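Long-range contact in N-acetylmuramoyl-L-alanine amidase AmiD (Escherichia coli, PDB 3D2Y), which hydrolyses the bond between N-acetylmuramoyl and L-amino acid residues of cell-wall glycopeptides, using one catalytic zinc ion per subunit: residues Val33-Ala38 / Val149-Ile154. Sequence-based numbering, arbitrary orientation.
Sequences VIHYTA and VAHADI
His35 and His151 meet as an edge-to-face pair, ring centroids 4.4 Å apart and planes at 63°, the ND1-CE1 edge of His35 directed at the face of His151. CE1 of His35 stands 3.3 Å above the His151 ring, displaced toward its rim, while the two ND1 atoms are 3.2 Å apart. With CG anti to the backbone N (chi1 -164°), the His151 ring is carried to where its face meets that edge. Both residues are ligands of the enzyme's catalytic zinc ion, with Asp161 the third protein ligand. NE2 of His35 is hydrogen-bonded to ND1 of His84 and NE2 of His151 to the carbonyl O of Ala85, while ND1 of His151 bonds to OD2 of Asp161 and ND1 of His35 weakly to its OD1.

How a sheet can deliver metal ligands from distant parts of a sequence is well illustrated here. In the mixed sheet of this PGRP-like amidase domain, strand 148-150 is one of the two outermost strands, beside the parallel strand 31-36; the pairing brings His35, still on its strand, up to His151, the residue just after Ala150. Ile34 N donates to Val149 O at 2.8 Å in a nearly straight bond (167°). The next bond, His151 N to Ile34 O, is longer at 3.2 Å and carries the pairing one residue past Ala150.

Packing is close on the face bearing Val33 and Val149, where CG2 of Val33 lies 3.8 Å from CG2 of Val149 and 3.7 Å from CD1 of Ile154, the latter approached tip to tip. Beyond His35 the segments part: Tyr36, Thr37 and partly exposed Ala38 make no contact with 149-154. Thr37 O accepts a hydrogen bond from the bound peptide, against which Tyr36 and Ala38 also pack.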
loop_
_atom_site.group_PDB
_atom_site.type_symbol
_atom_site.label_atom_id
_atom_site.label_comp_id
_atom_site.label_asym_id
_atom_site.label_seq_id
_atom_site.Cartn_x
_atom_site.Cartn_y
_atom_site.Cartn_z
ATOM N N VAL A 33 2.922 1.216 3.246
ATOM C CA VAL A 33 2.830 0.000 2.434
ATOM C C VAL A 33 2.373 -1.263 3.251
ATOM O O VAL A 33 2.987 -1.615 4.245
ATOM C CB VAL A 33 4.176 -0.345 1.732
ATOM C CG1 VAL A 33 4.008 -1.576 0.856
ATOM C CG2 VAL A 33 4.679 0.826 0.872
ATOM N N ILE A 34 1.324 -1.936 2.779
ATOM C CA ILE A 34 0.818 -3.150 3.436
ATOM C C ILE A 34 1.348 -4.420 2.757
ATOM O O ILE A 34 1.292 -4.542 1.531
ATOM C CB ILE A 34 -0.742 -3.177 3.484
ATOM C CG1 ILE A 34 -1.272 -1.847 4.033
ATOM C CG2 ILE A 34 -1.222 -4.279 4.381
ATOM C CD1 ILE A 34 -0.799 -1.524 5.485
ATOM N N HIS A 35 1.848 -5.351 3.569
ATOM C CA HIS A 35 2.399 -6.636 3.089
ATOM C C HIS A 35 1.727 -7.790 3.789
ATOM O O HIS A 35 1.192 -7.588 4.902
ATOM C CB HIS A 35 3.904 -6.756 3.461
ATOM C CG HIS A 35 4.782 -5.675 2.896
ATOM N ND1 HIS A 35 5.483 -5.835 1.718
ATOM C CD2 HIS A 35 5.103 -4.447 3.371
ATOM C CE1 HIS A 35 6.168 -4.733 1.473
ATOM N NE2 HIS A 35 5.940 -3.867 2.450
ATOM N N TYR A 36 1.799 -8.988 3.210
ATOM C CA TYR A 36 1.715 -10.233 4.020
ATOM C C TYR A 36 3.064 -10.963 4.054
ATOM O O TYR A 36 3.926 -10.769 3.179
ATOM C CB TYR A 36 0.560 -11.216 3.637
ATOM C CG TYR A 36 0.528 -11.673 2.190
ATOM C CD1 TYR A 36 1.639 -12.290 1.578
ATOM C CD2 TYR A 36 -0.623 -11.473 1.403
ATOM C CE1 TYR A 36 1.604 -12.654 0.232
ATOM C CE2 TYR A 36 -0.672 -11.881 0.053
ATOM C CZ TYR A 36 0.455 -12.453 -0.528
ATOM O OH TYR A 36 0.448 -12.844 -1.869
ATOM N N THR A 37 3.207 -11.857 5.025
ATOM C CA THR A 37 4.499 -12.500 5.298
ATOM C C THR A 37 4.690 -13.749 4.455
ATOM O O THR A 37 5.816 -14.141 4.159
ATOM C CB THR A 37 4.638 -12.902 6.795
ATOM O OG1 THR A 37 3.649 -13.869 7.202
ATOM C CG2 THR A 37 4.543 -11.736 7.682
ATOM N N ALA A 38 3.571 -14.355 4.080
ATOM C CA ALA A 38 3.554 -15.726 3.534
ATOM C C ALA A 38 4.318 -16.731 4.368
ATOM O O ALA A 38 5.018 -17.569 3.817
ATOM C CB ALA A 38 4.052 -15.754 2.046
ATOM N N VAL A 149 -0.944 1.866 0.420
ATOM C CA VAL A 149 -0.887 1.043 -0.794
ATOM C C VAL A 149 -0.514 -0.366 -0.453
ATOM O O VAL A 149 0.017 -0.664 0.653
ATOM C CB VAL A 149 0.164 1.574 -1.827
ATOM C CG1 VAL A 149 -0.272 2.959 -2.404
ATOM C CG2 VAL A 149 1.609 1.642 -1.164
ATOM N N ALA A 150 -0.817 -1.223 -1.411
ATOM C CA ALA A 150 -0.343 -2.588 -1.430
ATOM C C ALA A 150 1.071 -2.606 -1.967
ATOM O O ALA A 150 1.444 -1.810 -2.812
ATOM C CB ALA A 150 -1.239 -3.432 -2.380
ATOM N N HIS A 151 1.853 -3.565 -1.503
ATOM C CA HIS A 151 3.144 -3.803 -2.151
ATOM C C HIS A 151 2.952 -4.064 -3.668
ATOM O O HIS A 151 3.775 -3.660 -4.516
ATOM C CB HIS A 151 3.727 -5.025 -1.527
ATOM C CG HIS A 151 5.200 -5.217 -1.777
ATOM N ND1 HIS A 151 5.855 -6.381 -1.434
ATOM C CD2 HIS A 151 6.143 -4.397 -2.292
ATOM C CE1 HIS A 151 7.142 -6.264 -1.711
ATOM N NE2 HIS A 151 7.334 -5.077 -2.254
ATOM N N ALA A 152 1.877 -4.789 -4.011
ATOM C CA ALA A 152 1.617 -5.098 -5.446
ATOM C C ALA A 152 1.416 -3.810 -6.205
ATOM O O ALA A 152 1.715 -3.736 -7.408
ATOM C CB ALA A 152 0.367 -6.015 -5.597
ATOM N N ASP A 153 0.889 -2.784 -5.529
ATOM C CA ASP A 153 0.643 -1.508 -6.199
ATOM C C ASP A 153 1.974 -0.888 -6.639
ATOM O O ASP A 153 2.029 -0.190 -7.670
ATOM C CB ASP A 153 -0.093 -0.524 -5.291
ATOM C CG ASP A 153 -1.532 -0.964 -4.960
ATOM O OD1 ASP A 153 -2.165 -1.692 -5.754
ATOM O OD2 ASP A 153 -2.035 -0.561 -3.891
ATOM N N ILE A 154 3.035 -1.094 -5.845
ATOM C CA ILE A 154 4.285 -0.346 -6.073
ATOM C C ILE A 154 5.315 -1.192 -6.807
ATOM O O ILE A 154 6.309 -0.660 -7.313
ATOM C CB ILE A 154 4.885 0.254 -4.783
ATOM C CG1 ILE A 154 5.441 -0.836 -3.852
ATOM C CG2 ILE A 154 3.885 1.165 -4.126
ATOM C CD1 ILE A 154 5.911 -0.246 -2.497
#